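Benzoate transport porin BenP (Acinetobacter baumannii AB307-0294, PDB 5DL8) probably acts as an outer-membrane porin of the OprD family, a calcium-binding beta-barrel thought to admit small molecules such as benzoate. Local coordinates at residues D136-T140 against G215-F219; Y166-V172 against L200-R206; D224-Y230 against Y250-D256; S129-L135 against T150-N156. All blocks are in the same frame, centred on the assembly; numbering follows the deposited sequence.

Interaction 1. Residues D136-T140 against G215-F219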
# COMPACT_ATOMS: atom_id res chain seq x y z
N ASP A 136 6.99 2.20 -4.00
CA ASP A 136 6.10 3.06 -3.30
C ASP A 136 5.44 4.01 -4.35
O ASP A 136 5.76 5.18 -4.39
CB ASP A 136 6.85 3.92 -2.24
CG ASP A 136 5.89 4.80 -1.41
OD1 ASP A 136 4.63 4.64 -1.48
OD2 ASP A 136 6.39 5.66 -0.67
N LEU A 137 4.56 3.44 -5.18
CA LEU A 137 3.96 4.06 -6.33
C LEU A 137 2.51 3.70 -6.46
O LEU A 137 2.00 2.69 -5.89
CB LEU A 137 4.65 3.54 -7.60
CG LEU A 137 6.12 4.05 -7.70
CD1 LEU A 137 6.86 3.18 -8.66
CD2 LEU A 137 6.31 5.53 -8.07
N PRO A 138 1.80 4.47 -7.25
CA PRO A 138 0.50 3.95 -7.78
C PRO A 138 0.60 2.53 -8.42
O PRO A 138 1.64 2.16 -9.00
CB PRO A 138 0.25 4.95 -8.88
CG PRO A 138 0.82 6.26 -8.22
CD PRO A 138 2.13 5.79 -7.77
N VAL A 139 -0.44 1.74 -8.34
CA VAL A 139 -0.37 0.35 -8.60
C VAL A 139 0.53 -0.55 -7.64
O VAL A 139 0.04 -1.58 -7.16
CB VAL A 139 0.14 0.02 -10.08
CG1 VAL A 139 -0.18 -1.48 -10.36
CG2 VAL A 139 -0.48 0.92 -11.17
N THR A 140 1.83 -0.21 -7.47
CA THR A 140 2.79 -1.01 -6.78
C THR A 140 3.18 -0.27 -5.52
O THR A 140 4.12 0.56 -5.54
CB THR A 140 3.98 -1.29 -7.71
OG1 THR A 140 4.60 -0.09 -8.07
CG2 THR A 140 3.51 -2.07 -9.00
N GLY A 215 3.70 18.27 -7.17
CA GLY A 215 2.85 17.46 -8.05
C GLY A 215 3.49 16.09 -8.44
O GLY A 215 4.67 15.90 -8.43
N GLU A 216 2.70 15.19 -8.91
CA GLU A 216 3.23 13.88 -9.33
C GLU A 216 2.46 13.47 -10.60
O GLU A 216 1.25 13.62 -10.66
CB GLU A 216 3.17 12.88 -8.12
CG GLU A 216 3.46 11.42 -8.53
CD GLU A 216 3.59 10.46 -7.38
OE1 GLU A 216 3.36 10.84 -6.19
OE2 GLU A 216 3.90 9.25 -7.62
N TYR A 217 3.14 13.03 -11.62
CA TYR A 217 2.46 12.35 -12.69
C TYR A 217 2.96 10.94 -12.80
O TYR A 217 4.18 10.69 -12.79
CB TYR A 217 2.80 13.03 -14.01
CG TYR A 217 2.33 12.25 -15.21
CD1 TYR A 217 0.97 12.16 -15.51
CD2 TYR A 217 3.21 11.58 -16.02
CE1 TYR A 217 0.51 11.38 -16.60
CE2 TYR A 217 2.78 10.91 -17.17
CZ TYR A 217 1.42 10.77 -17.44
OH TYR A 217 0.94 10.03 -18.53
N TYR A 218 2.05 9.99 -12.99
CA TYR A 218 2.49 8.57 -13.19
C TYR A 218 1.79 8.00 -14.38
O TYR A 218 0.59 8.20 -14.58
CB TYR A 218 2.02 7.72 -11.95
CG TYR A 218 2.19 6.24 -12.04
CD1 TYR A 218 3.34 5.62 -11.65
CD2 TYR A 218 1.15 5.44 -12.50
CE1 TYR A 218 3.46 4.21 -11.72
CE2 TYR A 218 1.26 4.06 -12.61
CZ TYR A 218 2.43 3.47 -12.27
OH TYR A 218 2.45 2.10 -12.38
N PHE A 219 2.50 7.16 -15.09
CA PHE A 219 1.90 6.37 -16.17
C PHE A 219 2.35 4.93 -16.02
O PHE A 219 3.56 4.63 -15.83
CB PHE A 219 2.18 6.87 -17.59
CG PHE A 219 1.62 5.93 -18.70
CD1 PHE A 219 0.25 5.81 -18.95
CD2 PHE A 219 2.47 5.15 -19.47
CE1 PHE A 219 -0.27 4.96 -19.99
CE2 PHE A 219 1.94 4.30 -20.50
CZ PHE A 219 0.56 4.23 -20.75
O HOH W 1 4.60 1.26 -10.45
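P138 packs over one face of the Y218 ring, and apolar contact carries most of this interface. CB of P138 sits over the centre of that face, 3.9 Å from the centroid of the Y218 ring. The direction is 13° off the ring normal, a CH-pi contact. Y218 can present this face because its CG stands anti to the backbone N (chi1 172°), which sends the ring out from strand 213-222 toward the loop. V139 meets the far end of the same ring: its CG2 is 3.4 Å from Y218 OH, and the two side chains cross at about a right angle. L137 adds a looser touch, with CB 4.3 Å from Y218 CE1. E216 brings only OE2 near the proline, 3.9 Å from P138 CD. That oxygen is held by a salt bridge to R206.

The polar link is a water. It bonds to Y218 OH at 3.0 Å and to T140 OG1 at 2.7 Å, and it donates a weak bond to P138 O. The tyrosine hydroxyl is thereby tied to the loop indirectly.

Within the loop, L137 N donates to T140 O. T140 N donates a weak bond to P138 O, 2.8 Å long, across V139, whose backbone takes the angles of a classic gamma turn. V139 N and D136 O are held in turn by E302 and Y304.

A long loop that folds inward and packs on wall side chains is a hallmark of porin barrels. The segment 136-140 is consistent with the constriction loop, L3, of the OprD family.

Interaction 2. Residues Y166-V172 against L200-R206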
# COMPACT_ATOMS: atom_id res chain seq x y z
N TYR A 166 12.24 15.01 -9.88
CA TYR A 166 12.61 13.62 -9.65
C TYR A 166 11.89 12.78 -10.72
O TYR A 166 10.66 12.94 -10.96
CB TYR A 166 12.18 13.17 -8.22
CG TYR A 166 12.31 11.67 -7.99
CD1 TYR A 166 11.27 10.77 -8.40
CD2 TYR A 166 13.47 11.13 -7.41
CE1 TYR A 166 11.41 9.38 -8.23
CE2 TYR A 166 13.58 9.73 -7.20
CZ TYR A 166 12.56 8.89 -7.62
OH TYR A 166 12.69 7.55 -7.46
N ALA A 167 12.60 11.82 -11.32
CA ALA A 167 11.96 10.87 -12.31
C ALA A 167 12.30 9.44 -11.96
O ALA A 167 13.35 9.20 -11.45
CB ALA A 167 12.47 11.15 -13.72
N GLU A 168 11.47 8.50 -12.38
CA GLU A 168 11.73 7.08 -12.19
C GLU A 168 10.97 6.35 -13.29
O GLU A 168 9.83 6.70 -13.60
CB GLU A 168 11.28 6.67 -10.76
CG GLU A 168 11.29 5.19 -10.48
CD GLU A 168 10.77 4.86 -9.08
OE1 GLU A 168 10.79 5.76 -8.18
OE2 GLU A 168 10.34 3.67 -8.95
N ILE A 169 11.65 5.40 -13.92
CA ILE A 169 11.08 4.49 -14.92
C ILE A 169 11.38 3.02 -14.51
O ILE A 169 12.34 2.74 -13.83
CB ILE A 169 11.59 4.74 -16.39
CG1 ILE A 169 13.08 4.43 -16.52
CG2 ILE A 169 11.24 6.16 -16.86
CD1 ILE A 169 13.61 4.52 -17.95
N GLY A 170 10.56 2.09 -14.94
CA GLY A 170 10.82 0.68 -14.60
C GLY A 170 10.01 -0.30 -15.45
O GLY A 170 9.04 0.08 -16.11
N ARG A 171 10.47 -1.53 -15.48
CA ARG A 171 9.70 -2.64 -15.95
C ARG A 171 9.62 -3.68 -14.82
O ARG A 171 10.59 -4.25 -14.44
CB ARG A 171 10.36 -3.30 -17.10
CG ARG A 171 9.52 -4.45 -17.62
CD ARG A 171 10.06 -4.85 -18.98
NE ARG A 171 9.60 -6.16 -19.34
CZ ARG A 171 8.45 -6.43 -19.94
NH1 ARG A 171 7.55 -5.46 -20.30
NH2 ARG A 171 8.21 -7.68 -20.28
N VAL A 172 8.40 -3.94 -14.38
CA VAL A 172 8.14 -4.84 -13.28
C VAL A 172 7.49 -6.14 -13.84
O VAL A 172 6.37 -6.11 -14.29
CB VAL A 172 7.22 -4.18 -12.23
CG1 VAL A 172 7.13 -5.08 -10.97
CG2 VAL A 172 7.72 -2.79 -11.81
N LEU A 200 4.54 -4.71 -16.23
CA LEU A 200 4.17 -3.36 -15.97
C LEU A 200 5.34 -2.47 -16.36
O LEU A 200 6.40 -2.57 -15.76
CB LEU A 200 3.87 -3.19 -14.46
CG LEU A 200 3.64 -1.80 -13.99
CD1 LEU A 200 2.46 -1.16 -14.72
CD2 LEU A 200 3.33 -1.75 -12.50
N ASN A 201 5.12 -1.58 -17.32
CA ASN A 201 6.12 -0.57 -17.75
C ASN A 201 5.59 0.75 -17.24
O ASN A 201 4.42 1.10 -17.48
CB ASN A 201 6.23 -0.53 -19.29
CG ASN A 201 6.40 -1.93 -19.90
OD1 ASN A 201 7.39 -2.61 -19.66
ND2 ASN A 201 5.44 -2.34 -20.73
N TYR A 202 6.40 1.45 -16.49
CA TYR A 202 5.91 2.67 -15.83
C TYR A 202 6.88 3.86 -15.92
O TYR A 202 8.07 3.67 -16.08
CB TYR A 202 5.50 2.40 -14.34
CG TYR A 202 6.63 2.25 -13.39
CD1 TYR A 202 7.13 3.36 -12.66
CD2 TYR A 202 7.19 1.01 -13.13
CE1 TYR A 202 8.16 3.24 -11.78
CE2 TYR A 202 8.27 0.92 -12.24
CZ TYR A 202 8.75 2.01 -11.58
OH TYR A 202 9.81 1.85 -10.67
N ILE A 203 6.34 5.06 -15.76
CA ILE A 203 7.12 6.33 -15.51
C ILE A 203 6.44 7.09 -14.39
O ILE A 203 5.18 7.12 -14.31
CB ILE A 203 7.43 7.15 -16.79
CG1 ILE A 203 7.95 8.59 -16.53
CG2 ILE A 203 6.23 7.22 -17.67
CD1 ILE A 203 8.86 9.12 -17.65
N ASP A 204 7.25 7.63 -13.45
CA ASP A 204 6.72 8.47 -12.41
C ASP A 204 7.56 9.70 -12.33
O ASP A 204 8.72 9.56 -12.31
CB ASP A 204 6.77 7.70 -11.10
CG ASP A 204 6.22 8.46 -9.96
OD1 ASP A 204 4.98 8.48 -9.84
OD2 ASP A 204 7.03 8.98 -9.16
N LEU A 205 6.98 10.88 -12.28
CA LEU A 205 7.63 12.20 -12.24
C LEU A 205 7.10 13.01 -11.06
O LEU A 205 5.80 13.01 -10.82
CB LEU A 205 7.32 12.95 -13.54
CG LEU A 205 7.79 12.33 -14.83
CD1 LEU A 205 7.48 13.23 -16.04
CD2 LEU A 205 9.31 12.09 -14.83
N ARG A 206 8.03 13.55 -10.26
CA ARG A 206 7.70 14.31 -9.00
C ARG A 206 8.35 15.67 -9.05
O ARG A 206 9.53 15.77 -9.23
CB ARG A 206 8.13 13.56 -7.72
CG ARG A 206 7.19 12.44 -7.27
CD ARG A 206 7.74 11.50 -6.14
NE ARG A 206 6.89 10.26 -6.16
CZ ARG A 206 6.58 9.43 -5.14
NH1 ARG A 206 7.12 9.63 -3.93
NH2 ARG A 206 5.72 8.40 -5.33
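V172 and Y202 meet at the apolar centre: CG2 of the valine is 3.8 Å from CE2 of the tyrosine, at the ring edge. The ring itself folds back over the glycine of the opposite strand. With chi1 at 76°, CG lies between the backbone N and the carbonyl carbon, and one face covers the G170 backbone, its N 3.7 Å above the plane. This is the pairing known as aromatic rescue of glycine. On the other face of the sheet, A167 CB and L205 CD2 are tight at 3.5 Å, and I169 CG2 packs on I203 CD1 at 3.9 Å. These residues lie toward the surface, consistent with lipid contact.

The backbones form a regular antiparallel ladder from Y166-R206 to V172-L200. Beyond it come the polar ends. Y202 OH donates to the anti lone pair of E168 OE2 at 2.6 Å, with ring and carboxylate planes 70° apart. Y166 OH donates to E168 OE1 at 2.7 Å. R171 NH1 reaches N201 OD1 at 2.9 Å, in the amide plane, and also forms a salt bridge with E223. R206 NE bridges D204 OD2 along its own strand, while its NH2 goes to Y304 and E216.

The buried carboxylate of E168 thus takes a tyrosine proton on each oxygen. The two hydroxyls would probably favour its ionised form, while the nearby D204 would partly oppose this.

Interaction 3. Residues D224-Y230 against Y250-D256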
# COMPACT_ATOMS: atom_id res chain seq x y z
N ASP A 224 -1.52 -5.97 -21.60
CA ASP A 224 -2.70 -6.89 -21.92
C ASP A 224 -3.83 -6.78 -20.91
O ASP A 224 -4.83 -7.46 -21.00
CB ASP A 224 -2.32 -8.40 -21.98
CG ASP A 224 -0.86 -8.68 -22.52
OD1 ASP A 224 -0.78 -8.40 -23.73
OD2 ASP A 224 0.13 -9.18 -21.74
N LEU A 225 -3.65 -5.95 -19.87
CA LEU A 225 -4.72 -5.68 -18.90
C LEU A 225 -5.29 -4.22 -19.07
O LEU A 225 -6.39 -4.04 -19.60
CB LEU A 225 -4.24 -6.01 -17.46
CG LEU A 225 -3.50 -7.36 -17.29
CD1 LEU A 225 -3.11 -7.64 -15.82
CD2 LEU A 225 -4.43 -8.45 -17.74
N TYR A 226 -4.54 -3.20 -18.69
CA TYR A 226 -5.01 -1.81 -18.71
C TYR A 226 -3.84 -0.82 -18.54
O TYR A 226 -2.72 -1.15 -18.07
CB TYR A 226 -6.15 -1.58 -17.69
CG TYR A 226 -5.79 -1.80 -16.19
CD1 TYR A 226 -5.26 -0.77 -15.41
CD2 TYR A 226 -6.08 -3.02 -15.54
CE1 TYR A 226 -4.91 -0.97 -14.04
CE2 TYR A 226 -5.78 -3.24 -14.23
CZ TYR A 226 -5.18 -2.25 -13.48
OH TYR A 226 -4.92 -2.48 -12.15
N ASN A 227 -4.12 0.37 -18.99
CA ASN A 227 -3.20 1.52 -18.88
C ASN A 227 -3.72 2.54 -17.92
O ASN A 227 -4.90 2.82 -17.88
CB ASN A 227 -3.02 2.10 -20.28
CG ASN A 227 -2.34 1.09 -21.21
OD1 ASN A 227 -1.47 0.32 -20.78
ND2 ASN A 227 -2.79 1.01 -22.45
N LYS A 228 -2.87 3.05 -17.08
CA LYS A 228 -3.32 3.92 -16.00
C LYS A 228 -2.53 5.22 -15.97
O LYS A 228 -1.31 5.23 -16.03
CB LYS A 228 -3.21 3.18 -14.71
CG LYS A 228 -3.49 3.94 -13.42
CD LYS A 228 -2.93 3.03 -12.33
CE LYS A 228 -3.24 3.38 -10.85
NZ LYS A 228 -4.62 3.08 -10.36
N HIS A 229 -3.27 6.32 -15.91
CA HIS A 229 -2.70 7.70 -15.65
C HIS A 229 -3.13 8.19 -14.24
O HIS A 229 -4.30 8.03 -13.82
CB HIS A 229 -3.15 8.75 -16.70
CG HIS A 229 -2.74 8.45 -18.09
ND1 HIS A 229 -1.73 9.13 -18.74
CD2 HIS A 229 -3.25 7.58 -18.99
CE1 HIS A 229 -1.58 8.64 -19.96
NE2 HIS A 229 -2.49 7.71 -20.15
N TYR A 230 -2.19 8.83 -13.57
CA TYR A 230 -2.42 9.47 -12.31
C TYR A 230 -1.76 10.85 -12.29
O TYR A 230 -0.60 11.01 -12.64
CB TYR A 230 -1.77 8.56 -11.21
CG TYR A 230 -1.61 9.28 -9.86
CD1 TYR A 230 -2.70 9.45 -9.08
CD2 TYR A 230 -0.43 9.78 -9.42
CE1 TYR A 230 -2.67 10.09 -7.85
CE2 TYR A 230 -0.32 10.46 -8.17
CZ TYR A 230 -1.47 10.53 -7.35
OH TYR A 230 -1.58 11.13 -6.13
N TYR A 250 -6.22 12.59 -9.41
CA TYR A 250 -6.95 12.14 -10.63
C TYR A 250 -6.34 10.87 -11.16
O TYR A 250 -5.14 10.79 -11.44
CB TYR A 250 -7.00 13.20 -11.71
CG TYR A 250 -7.62 12.72 -13.04
CD1 TYR A 250 -8.97 12.71 -13.21
CD2 TYR A 250 -6.85 12.31 -14.11
CE1 TYR A 250 -9.56 12.28 -14.41
CE2 TYR A 250 -7.39 11.96 -15.30
CZ TYR A 250 -8.77 11.91 -15.43
OH TYR A 250 -9.36 11.45 -16.58
N PHE A 251 -7.18 9.87 -11.22
CA PHE A 251 -6.83 8.59 -11.87
C PHE A 251 -7.67 8.36 -13.17
O PHE A 251 -8.92 8.52 -13.17
CB PHE A 251 -7.03 7.34 -10.94
CG PHE A 251 -6.14 7.24 -9.75
CD1 PHE A 251 -6.44 7.89 -8.61
CD2 PHE A 251 -5.08 6.42 -9.75
CE1 PHE A 251 -5.61 7.81 -7.49
CE2 PHE A 251 -4.25 6.28 -8.68
CZ PHE A 251 -4.49 6.97 -7.53
N ASN A 252 -7.02 7.79 -14.16
CA ASN A 252 -7.74 7.33 -15.37
C ASN A 252 -7.25 5.94 -15.69
O ASN A 252 -6.08 5.79 -15.90
CB ASN A 252 -7.38 8.22 -16.55
CG ASN A 252 -8.32 8.07 -17.80
OD1 ASN A 252 -8.25 7.08 -18.58
ND2 ASN A 252 -9.12 9.07 -18.02
N ALA A 253 -8.18 5.00 -15.79
CA ALA A 253 -7.94 3.55 -16.16
C ALA A 253 -8.77 3.09 -17.43
O ALA A 253 -9.98 3.16 -17.48
CB ALA A 253 -8.26 2.64 -14.98
N LYS A 254 -8.05 2.54 -18.37
CA LYS A 254 -8.62 2.08 -19.59
C LYS A 254 -8.00 0.81 -20.10
O LYS A 254 -6.78 0.69 -20.11
CB LYS A 254 -8.37 3.19 -20.63
CG LYS A 254 -9.37 3.19 -21.70
CD LYS A 254 -10.63 3.92 -21.21
CE LYS A 254 -11.75 3.85 -22.31
NZ LYS A 254 -12.41 2.48 -22.55
N ASP A 255 -8.79 -0.12 -20.63
CA ASP A 255 -8.10 -1.45 -20.94
C ASP A 255 -7.03 -1.40 -22.07
O ASP A 255 -7.17 -0.59 -22.93
CB ASP A 255 -9.09 -2.61 -21.12
CG ASP A 255 -9.86 -2.44 -22.25
OD1 ASP A 255 -9.80 -1.29 -22.79
OD2 ASP A 255 -10.46 -3.38 -22.66
N ASP A 256 -5.95 -2.24 -21.98
CA ASP A 256 -4.75 -2.20 -22.88
C ASP A 256 -5.01 -3.22 -23.96
O ASP A 256 -5.00 -4.46 -23.68
CB ASP A 256 -3.38 -2.52 -22.24
CG ASP A 256 -2.19 -2.52 -23.28
OD1 ASP A 256 -2.00 -1.55 -24.03
OD2 ASP A 256 -1.41 -3.49 -23.36
O HOH W 2 -5.91 5.26 -19.13
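Y230 and F251 meet obliquely, their planes at 45° and centroids 4.7 Å apart. CD1 of Y230 comes over the rim of one F251 face, 3.4 Å from CZ. The two rings leave their strands differently: CG of Y230 is anti to the backbone N, whereas CG of F251 is anti to the carbonyl carbon (chi1 -66°). K228 runs extended and bends only at its last torsion (chi4 75°). This brings NZ 3.4 Å from F251 CD2, oblique to the ring; NZ is also hydrogen-bonded to Y293 OH.

Just past the strand end, D256 uses both carboxylate oxygens. OD2 takes D224 N through its anti lone pair at 3.0 Å. OD1 takes N227 ND2 at 3.1 Å, out of the carboxylate plane. N227 OD1 is held by N221. N252 ND2 donates to Y250 OH at 2.8 Å, and that hydroxyl is also hydrogen-bonded to E265. A water probably joins N252 OD1 to N227 O. Backbone pairs N227-K254 and H229-N252 close the ladder.

The two segments belong to one hairpin of the barrel wall. Strand 213-222 flanks 226-238; at its start L225 and Y226 face L222, a classic beta bulge. Strand 263-275 flanks 243-255. F305 meets F251 edge-to-face, and V139 touches K228.

Interaction 4. Residues S129-L135 against T150-N156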
# COMPACT_ATOMS: atom_id res chain seq x y z
N SER A 129 18.40 -0.33 -10.37
CA SER A 129 18.20 -1.52 -9.50
C SER A 129 17.62 -2.71 -10.31
O SER A 129 16.70 -2.53 -11.11
CB SER A 129 17.30 -1.16 -8.29
OG SER A 129 17.93 -0.12 -7.57
N VAL A 130 18.19 -3.90 -10.12
CA VAL A 130 17.70 -5.07 -10.77
C VAL A 130 17.54 -6.19 -9.72
O VAL A 130 18.50 -6.54 -9.00
CB VAL A 130 18.72 -5.58 -11.82
CG1 VAL A 130 18.20 -6.84 -12.54
CG2 VAL A 130 19.18 -4.48 -12.79
N GLY A 131 16.31 -6.74 -9.68
CA GLY A 131 15.89 -7.87 -8.81
C GLY A 131 14.63 -7.48 -8.02
O GLY A 131 13.60 -7.09 -8.55
N GLU A 132 14.71 -7.60 -6.71
CA GLU A 132 13.57 -7.32 -5.83
C GLU A 132 13.48 -5.78 -5.69
O GLU A 132 14.44 -5.13 -5.35
CB GLU A 132 13.72 -8.06 -4.46
CG GLU A 132 12.63 -7.78 -3.47
CD GLU A 132 12.69 -8.58 -2.18
OE1 GLU A 132 13.76 -8.57 -1.50
OE2 GLU A 132 11.64 -9.17 -1.83
N LEU A 133 12.28 -5.26 -5.84
CA LEU A 133 12.02 -3.89 -5.69
C LEU A 133 10.90 -3.68 -4.63
O LEU A 133 9.84 -4.32 -4.67
CB LEU A 133 11.49 -3.37 -7.05
CG LEU A 133 12.25 -3.69 -8.33
CD1 LEU A 133 11.58 -3.11 -9.58
CD2 LEU A 133 13.72 -3.21 -8.18
N TRP A 134 11.17 -2.75 -3.72
CA TRP A 134 10.24 -2.24 -2.81
C TRP A 134 9.68 -0.92 -3.42
O TRP A 134 10.20 0.11 -3.20
CB TRP A 134 10.90 -1.91 -1.41
CG TRP A 134 11.52 -3.13 -0.91
CD1 TRP A 134 12.78 -3.52 -1.14
CD2 TRP A 134 10.82 -4.26 -0.27
NE1 TRP A 134 12.95 -4.84 -0.60
CE2 TRP A 134 11.77 -5.29 -0.08
CE3 TRP A 134 9.53 -4.44 0.24
CZ2 TRP A 134 11.48 -6.52 0.61
CZ3 TRP A 134 9.20 -5.73 0.88
CH2 TRP A 134 10.19 -6.75 1.01
N LEU A 135 8.56 -0.97 -4.06
CA LEU A 135 7.97 0.18 -4.78
C LEU A 135 7.02 0.90 -3.83
O LEU A 135 6.27 0.24 -3.04
CB LEU A 135 7.20 -0.35 -5.99
CG LEU A 135 8.16 -1.01 -6.98
CD1 LEU A 135 7.45 -1.69 -8.09
CD2 LEU A 135 9.29 -0.06 -7.49
N THR A 150 4.38 -7.30 0.72
CA THR A 150 4.44 -7.36 -0.76
C THR A 150 5.76 -6.74 -1.24
O THR A 150 6.22 -5.72 -0.72
CB THR A 150 3.21 -6.64 -1.34
OG1 THR A 150 2.07 -7.21 -0.71
CG2 THR A 150 3.03 -6.72 -2.93
N SER A 151 6.43 -7.41 -2.15
CA SER A 151 7.49 -6.82 -2.95
C SER A 151 7.33 -7.25 -4.41
O SER A 151 6.36 -8.00 -4.74
CB SER A 151 8.82 -7.26 -2.36
OG SER A 151 9.05 -8.66 -2.54
N TYR A 152 8.27 -6.81 -5.28
CA TYR A 152 8.15 -6.87 -6.76
C TYR A 152 9.48 -7.33 -7.41
O TYR A 152 10.56 -7.27 -6.78
CB TYR A 152 7.79 -5.42 -7.25
CG TYR A 152 6.49 -4.96 -6.71
CD1 TYR A 152 5.32 -5.39 -7.23
CD2 TYR A 152 6.42 -4.23 -5.53
CE1 TYR A 152 4.07 -4.99 -6.68
CE2 TYR A 152 5.21 -3.85 -5.00
CZ TYR A 152 4.05 -4.24 -5.56
OH TYR A 152 2.88 -3.82 -4.94
N TRP A 153 9.43 -7.82 -8.63
CA TRP A 153 10.67 -8.19 -9.23
C TRP A 153 10.75 -7.50 -10.58
O TRP A 153 9.81 -7.62 -11.38
CB TRP A 153 10.71 -9.68 -9.42
CG TRP A 153 12.02 -10.32 -9.91
CD1 TRP A 153 12.34 -10.74 -11.24
CD2 TRP A 153 13.11 -10.71 -9.10
NE1 TRP A 153 13.57 -11.35 -11.24
CE2 TRP A 153 14.07 -11.32 -9.94
CE3 TRP A 153 13.38 -10.62 -7.72
CZ2 TRP A 153 15.29 -11.82 -9.44
CZ3 TRP A 153 14.59 -11.13 -7.24
CH2 TRP A 153 15.52 -11.71 -8.10
N GLY A 154 11.88 -6.87 -10.84
CA GLY A 154 12.09 -6.15 -12.13
C GLY A 154 13.32 -5.29 -12.14
O GLY A 154 14.25 -5.53 -11.39
N THR A 155 13.33 -4.30 -13.04
CA THR A 155 14.39 -3.32 -13.15
C THR A 155 13.81 -1.96 -13.07
O THR A 155 12.79 -1.71 -13.73
CB THR A 155 15.00 -3.43 -14.51
OG1 THR A 155 15.26 -4.80 -14.74
CG2 THR A 155 16.26 -2.65 -14.60
N ASN A 156 14.43 -1.08 -12.29
CA ASN A 156 14.12 0.35 -12.36
C ASN A 156 15.28 1.30 -12.28
O ASN A 156 16.37 0.90 -11.92
CB ASN A 156 13.02 0.75 -11.37
CG ASN A 156 13.45 0.72 -9.86
OD1 ASN A 156 14.61 0.62 -9.46
ND2 ASN A 156 12.48 0.95 -9.06
O HOH W 3 16.55 1.98 -8.78
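S151 turns its hydroxyl between the backbone N and the carbonyl carbon (chi1 69°), toward the extended side chain of E132. S151 OG therefore donates to E132 OE2 at 2.7 Å, on the anti side of the carboxylate. The other oxygen, OE1, is held by S81. W134 swings back across the same serine. One indole face then covers S151 CB, 3.7 Å from the centroid of the six-membered ring of W134. W153 instead places CG anti to the backbone N (chi1 -174°), and lays its six-membered ring over G131. CA of G131 is 3.7 Å from that centroid, almost on the normal. Both are CH-pi contacts.

The two chains run antiparallel and turn corners at G131 and G154, which face each other as a hydrogen-bonded pair. G131 has backbone angles that a side chain would hardly tolerate. The strands here are part of the barrel wall, and the chain between them, from W134 to T150, is the loop that turns into the barrel.

L133 reaches across this corner, with CD1 3.8 Å from G154 C. L135 splits its two methyl groups: CD1 lies 3.7 Å from Y152 CG, and CD2 is in van der Waals contact with N156 ND2 at 3.7 Å. The same nitrogen is hydrogen-bonded to Y202 OH. Y152 sets its ring edge against L133 O. Toward the outer surface, V130 CG2 and T155 CG2 run side by side at 3.9 Å. S129 OG is bonded to a water 2.8 Å away.

Interactions 1 and 4 are mostly buried, while 2 and 3 are partly buried pairs of wall strands. Interaction 4 holds the base of the loop whose first turn packs in interaction 1. T140 touches both L135 and Y152, so the two meet along that loop. Strand 213-222 of interaction 1 lies between 200-210 of interaction 2 and 226-238 of interaction 3, with probable backbone bonds to each. N156 joins interaction 4 to Y202 and E168 of interaction 2. Interactions 3 and 4 stay about 11 Å apart at their nearest atoms. Ladders of backbone bonds dominate 2, 3 and 4; interaction 1 relies on one ring face and a water.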